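Beta-lactamase (Sebaldella termitidis, PDB 6N1N) probably hydrolyses the beta-lactam ring of penicillin-type antibiotics to a substituted beta-amino acid, as a class D serine beta-lactamase. Local coordinates at residues Ile21-Asn32 with Lys210-Ile221. Numbering follows the deposited sequence.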
loop_
_atom_site.group_PDB
_atom_site.type_symbol
_atom_site.label_atom_id
_atom_site.label_comp_id
_atom_site.label_asym_id
_atom_site.label_seq_id
_atom_site.Cartn_x
_atom_site.Cartn_y
_atom_site.Cartn_z
ATOM N N ILE A 21 8.663 14.556 12.034
ATOM C CA ILE A 21 8.656 13.157 11.641
ATOM C C ILE A 21 9.880 12.867 10.795
ATOM O O ILE A 21 10.442 13.748 10.138
ATOM C CB ILE A 21 7.383 12.793 10.852
ATOM C CG1 ILE A 21 7.149 13.860 9.774
ATOM C CG2 ILE A 21 6.219 12.657 11.802
ATOM C CD1 ILE A 21 6.051 13.509 8.816
ATOM N N THR A 22 10.298 11.618 10.827
ATOM C CA THR A 22 11.267 11.142 9.872
ATOM C C THR A 22 10.544 10.182 8.938
ATOM O O THR A 22 9.303 10.148 8.897
ATOM C CB THR A 22 12.473 10.536 10.610
ATOM O OG1 THR A 22 12.097 9.401 11.404
ATOM C CG2 THR A 22 13.085 11.609 11.511
ATOM N N GLY A 23 11.308 9.385 8.217
ATOM C CA GLY A 23 10.770 8.665 7.081
ATOM C C GLY A 23 10.933 9.504 5.830
ATOM O O GLY A 23 11.717 10.458 5.794
ATOM N N SER A 24 10.151 9.168 4.812
ATOM C CA SER A 24 10.402 9.781 3.518
ATOM C C SER A 24 9.214 9.602 2.599
ATOM O O SER A 24 8.306 8.787 2.835
ATOM C CB SER A 24 11.643 9.178 2.872
ATOM O OG SER A 24 11.464 7.794 2.686
ATOM N N VAL A 25 9.266 10.366 1.501
ATOM C CA VAL A 25 8.388 10.216 0.357
ATOM C C VAL A 25 9.258 9.871 -0.841
ATOM O O VAL A 25 10.299 10.499 -1.057
ATOM C CB VAL A 25 7.577 11.491 0.091
ATOM C CG1 VAL A 25 8.473 12.678 -0.030
ATOM C CG2 VAL A 25 6.744 11.346 -1.184
ATOM N N THR A 26 8.855 8.843 -1.567
ATOM C CA THR A 26 9.503 8.390 -2.794
ATOM C C THR A 26 8.443 8.362 -3.885
ATOM O O THR A 26 7.358 7.816 -3.683
ATOM C CB THR A 26 10.121 6.985 -2.602
ATOM O OG1 THR A 26 11.035 7.024 -1.503
ATOM C CG2 THR A 26 10.850 6.510 -3.854
ATOM N N ILE A 27 8.765 8.933 -5.057
ATOM C CA ILE A 27 7.857 8.990 -6.184
ATOM C C ILE A 27 8.616 8.575 -7.435
ATOM O O ILE A 27 9.799 8.897 -7.594
ATOM C CB ILE A 27 7.264 10.406 -6.318
ATOM C CG1 ILE A 27 6.333 10.719 -5.144
ATOM C CG2 ILE A 27 6.498 10.569 -7.634
ATOM C CD1 ILE A 27 6.053 12.184 -4.974
ATOM N N TYR A 28 7.938 7.839 -8.313
ATOM C CA TYR A 28 8.473 7.480 -9.623
ATOM C C TYR A 28 7.550 8.026 -10.700
ATOM O O TYR A 28 6.374 7.655 -10.767
ATOM C CB TYR A 28 8.617 5.975 -9.766
ATOM C CG TYR A 28 9.201 5.538 -11.101
ATOM C CD1 TYR A 28 10.535 5.731 -11.381
ATOM C CD2 TYR A 28 8.411 4.930 -12.044
ATOM C CE1 TYR A 28 11.073 5.330 -12.590
ATOM C CE2 TYR A 28 8.933 4.506 -13.250
ATOM C CZ TYR A 28 10.264 4.706 -13.524
ATOM O OH TYR A 28 10.811 4.301 -14.728
ATOM N N ASP A 29 8.101 8.912 -11.520
ATOM C CA ASP A 29 7.476 9.461 -12.714
ATOM C C ASP A 29 7.644 8.443 -13.840
ATOM O O ASP A 29 8.752 8.203 -14.310
ATOM C CB ASP A 29 8.133 10.814 -12.984
ATOM C CG ASP A 29 7.711 11.454 -14.296
ATOM O OD1 ASP A 29 7.247 10.745 -15.192
ATOM O OD2 ASP A 29 7.899 12.687 -14.432
ATOM N N TYR A 30 6.534 7.841 -14.264
ATOM C CA TYR A 30 6.563 6.696 -15.169
ATOM C C TYR A 30 6.965 7.083 -16.587
ATOM O O TYR A 30 7.837 6.443 -17.196
ATOM C CB TYR A 30 5.176 6.037 -15.149
ATOM C CG TYR A 30 5.047 4.822 -16.023
ATOM C CD1 TYR A 30 5.520 3.590 -15.607
ATOM C CD2 TYR A 30 4.429 4.904 -17.250
ATOM C CE1 TYR A 30 5.393 2.462 -16.421
ATOM C CE2 TYR A 30 4.289 3.783 -18.055
ATOM C CZ TYR A 30 4.769 2.578 -17.635
ATOM O OH TYR A 30 4.641 1.496 -18.456
ATOM N N LYS A 31 6.324 8.111 -17.142
ATOM C CA LYS A 31 6.606 8.505 -18.517
ATOM C C LYS A 31 8.061 8.939 -18.685
ATOM O O LYS A 31 8.735 8.563 -19.664
ATOM C CB LYS A 31 5.655 9.626 -18.923
ATOM C CG LYS A 31 5.944 10.260 -20.247
ATOM C CD LYS A 31 4.781 11.116 -20.700
ATOM C CE LYS A 31 4.711 12.403 -19.945
ATOM N NZ LYS A 31 3.553 13.239 -20.427
ATOM N N ASN A 32 8.567 9.727 -17.740
ATOM C CA ASN A 32 9.914 10.270 -17.829
ATOM C C ASN A 32 10.979 9.394 -17.179
ATOM O O ASN A 32 12.169 9.677 -17.357
ATOM C CB ASN A 32 9.933 11.667 -17.209
ATOM C CG ASN A 32 9.070 12.637 -17.976
ATOM O OD1 ASN A 32 9.250 12.816 -19.205
ATOM N ND2 ASN A 32 8.126 13.273 -17.294
ATOM N N LYS A 210 -1.827 14.323 -15.556
ATOM C CA LYS A 210 -0.921 15.040 -16.465
ATOM C C LYS A 210 -0.401 14.145 -17.582
ATOM O O LYS A 210 0.788 14.185 -17.923
ATOM C CB LYS A 210 0.257 15.659 -15.703
ATOM C CG LYS A 210 -0.135 16.731 -14.690
ATOM C CD LYS A 210 1.097 17.444 -14.158
ATOM C CE LYS A 210 1.621 18.481 -15.140
ATOM N NZ LYS A 210 2.968 18.990 -14.738
ATOM N N GLU A 211 -1.289 13.332 -18.161
ATOM C CA GLU A 211 -0.915 12.350 -19.178
ATOM C C GLU A 211 0.312 11.566 -18.730
ATOM O O GLU A 211 1.266 11.369 -19.477
ATOM C CB GLU A 211 -0.693 13.019 -20.536
ATOM C CG GLU A 211 -1.980 13.501 -21.197
ATOM C CD GLU A 211 -1.759 14.099 -22.588
ATOM O OE1 GLU A 211 -1.087 15.152 -22.687
ATOM O OE2 GLU A 211 -2.249 13.508 -23.578
ATOM N N ASN A 212 0.256 11.089 -17.493
ATOM C CA ASN A 212 1.385 10.407 -16.884
ATOM C C ASN A 212 0.850 9.557 -15.750
ATOM O O ASN A 212 -0.354 9.562 -15.449
ATOM C CB ASN A 212 2.396 11.434 -16.373
ATOM C CG ASN A 212 3.796 10.892 -16.236
ATOM O OD1 ASN A 212 4.039 9.682 -16.174
ATOM N ND2 ASN A 212 4.732 11.809 -16.137
ATOM N N VAL A 213 1.763 8.837 -15.107
ATOM C CA VAL A 213 1.479 8.081 -13.891
ATOM C C VAL A 213 2.621 8.340 -12.917
ATOM O O VAL A 213 3.794 8.235 -13.282
ATOM C CB VAL A 213 1.362 6.566 -14.126
ATOM C CG1 VAL A 213 0.806 5.867 -12.879
ATOM C CG2 VAL A 213 0.492 6.275 -15.287
ATOM N N TYR A 214 2.279 8.624 -11.668
ATOM C CA TYR A 214 3.257 8.832 -10.605
ATOM C C TYR A 214 3.014 7.782 -9.523
ATOM O O TYR A 214 1.993 7.811 -8.826
ATOM C CB TYR A 214 3.175 10.249 -10.033
ATOM C CG TYR A 214 3.357 11.306 -11.094
ATOM C CD1 TYR A 214 4.618 11.834 -11.395
ATOM C CD2 TYR A 214 2.276 11.741 -11.863
ATOM C CE1 TYR A 214 4.781 12.753 -12.386
ATOM C CE2 TYR A 214 2.437 12.672 -12.863
ATOM C CZ TYR A 214 3.677 13.177 -13.122
ATOM O OH TYR A 214 3.802 14.121 -14.100
ATOM N N PHE A 215 3.970 6.859 -9.389
ATOM C CA PHE A 215 3.942 5.872 -8.316
ATOM C C PHE A 215 4.539 6.468 -7.060
ATOM O O PHE A 215 5.480 7.258 -7.131
ATOM C CB PHE A 215 4.711 4.630 -8.758
ATOM C CG PHE A 215 4.098 3.963 -9.958
ATOM C CD1 PHE A 215 3.180 2.953 -9.792
ATOM C CD2 PHE A 215 4.361 4.408 -11.242
ATOM C CE1 PHE A 215 2.573 2.379 -10.879
ATOM C CE2 PHE A 215 3.758 3.832 -12.325
ATOM C CZ PHE A 215 2.868 2.809 -12.159
ATOM N N PHE A 216 3.976 6.114 -5.893
ATOM C CA PHE A 216 4.444 6.746 -4.667
ATOM C C PHE A 216 4.460 5.789 -3.488
ATOM O O PHE A 216 3.677 4.852 -3.401
ATOM C CB PHE A 216 3.594 7.989 -4.298
ATOM C CG PHE A 216 2.152 7.693 -4.011
ATOM C CD1 PHE A 216 1.709 7.418 -2.732
ATOM C CD2 PHE A 216 1.234 7.692 -5.029
ATOM C CE1 PHE A 216 0.373 7.138 -2.482
ATOM C CE2 PHE A 216 -0.094 7.424 -4.788
ATOM C CZ PHE A 216 -0.519 7.133 -3.505
ATOM N N ALA A 217 5.383 6.041 -2.578
ATOM C CA ALA A 217 5.413 5.332 -1.309
ATOM C C ALA A 217 5.860 6.343 -0.266
ATOM O O ALA A 217 7.001 6.796 -0.277
ATOM C CB ALA A 217 6.349 4.118 -1.345
ATOM N N VAL A 218 4.919 6.743 0.568
ATOM C CA VAL A 218 5.163 7.622 1.693
ATOM C C VAL A 218 5.250 6.737 2.922
ATOM O O VAL A 218 4.421 5.839 3.116
ATOM C CB VAL A 218 4.030 8.654 1.834
ATOM C CG1 VAL A 218 4.097 9.349 3.194
ATOM C CG2 VAL A 218 4.078 9.653 0.729
ATOM N N ARG A 219 6.273 6.941 3.731
ATOM C CA ARG A 219 6.399 6.145 4.942
ATOM C C ARG A 219 6.919 7.041 6.047
ATOM O O ARG A 219 8.099 7.426 6.062
ATOM C CB ARG A 219 7.290 4.931 4.747
ATOM C CG ARG A 219 7.202 4.014 5.938
ATOM C CD ARG A 219 8.062 2.792 5.802
ATOM N NE ARG A 219 9.480 3.092 5.628
ATOM C CZ ARG A 219 10.379 2.205 5.204
ATOM N NH1 ARG A 219 10.027 0.942 4.900
ATOM N NH2 ARG A 219 11.639 2.591 5.070
ATOM N N ILE A 220 6.039 7.316 6.985
ATOM C CA ILE A 220 6.301 8.181 8.114
ATOM C C ILE A 220 6.813 7.336 9.257
ATOM O O ILE A 220 6.257 6.265 9.551
ATOM C CB ILE A 220 5.013 8.918 8.521
ATOM C CG1 ILE A 220 4.582 9.836 7.373
ATOM C CG2 ILE A 220 5.182 9.668 9.841
ATOM C CD1 ILE A 220 3.169 10.327 7.512
ATOM N N ILE A 221 7.876 7.809 9.897
ATOM C CA ILE A 221 8.383 7.225 11.126
ATOM C C ILE A 221 8.092 8.223 12.233
ATOM O O ILE A 221 8.441 9.399 12.121
ATOM C CB ILE A 221 9.888 6.923 11.052
ATOM C CG1 ILE A 221 10.210 6.064 9.834
ATOM C CG2 ILE A 221 10.357 6.279 12.358
ATOM C CD1 ILE A 221 9.517 4.720 9.824
HETATM O O HOH W 1 9.705 6.611 0.793
HETATM O O HOH W 2 6.138 15.431 -14.331
#
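T22, S24, T26 and Y28 each trade two backbone hydrogen bonds with I221, R219, A217 and F215, respectively, pairing strand 22-29 antiparallel with strand 212-221; Y30 N to V213 O (2.9 Å) extends the ladder by one bond. Side-chain bonds add to the ladder at D29 to N32 and N212. N212, with CG anti to its backbone N (chi1 -157°), swings its amide toward the turn after D29: N212 ND2 donates to D29 OD1 at 2.9 Å, while N212 OD1 accepts from K31 N (2.9 Å) and V213 N on opposite faces of the amide. D29 OD1 likewise takes N212 ND2 and N32 N from opposite faces of the carboxylate, the latter closing an Asx motif, and N32 ND2 holds D29 OD2. Apolar contacts line both faces. V25 CG2 meets V218 CG2 at 3.7 Å on the face covered by helix 228-245; beneath helix 147-159, Y30 CD1 lies 3.7 Å from F215 CE2, the rings inclined at 57°. Further along, a water joins S24 OG, T26 OG1 and A217 O; S24 OG also bonds D42 and T26 OG1 bonds S43. In this central sheet of the penicillin-recognising fold, the chemistry implies a seam carried by backbone bonds, with two doubly gripped side-chain oxygens fixing the turn at one end.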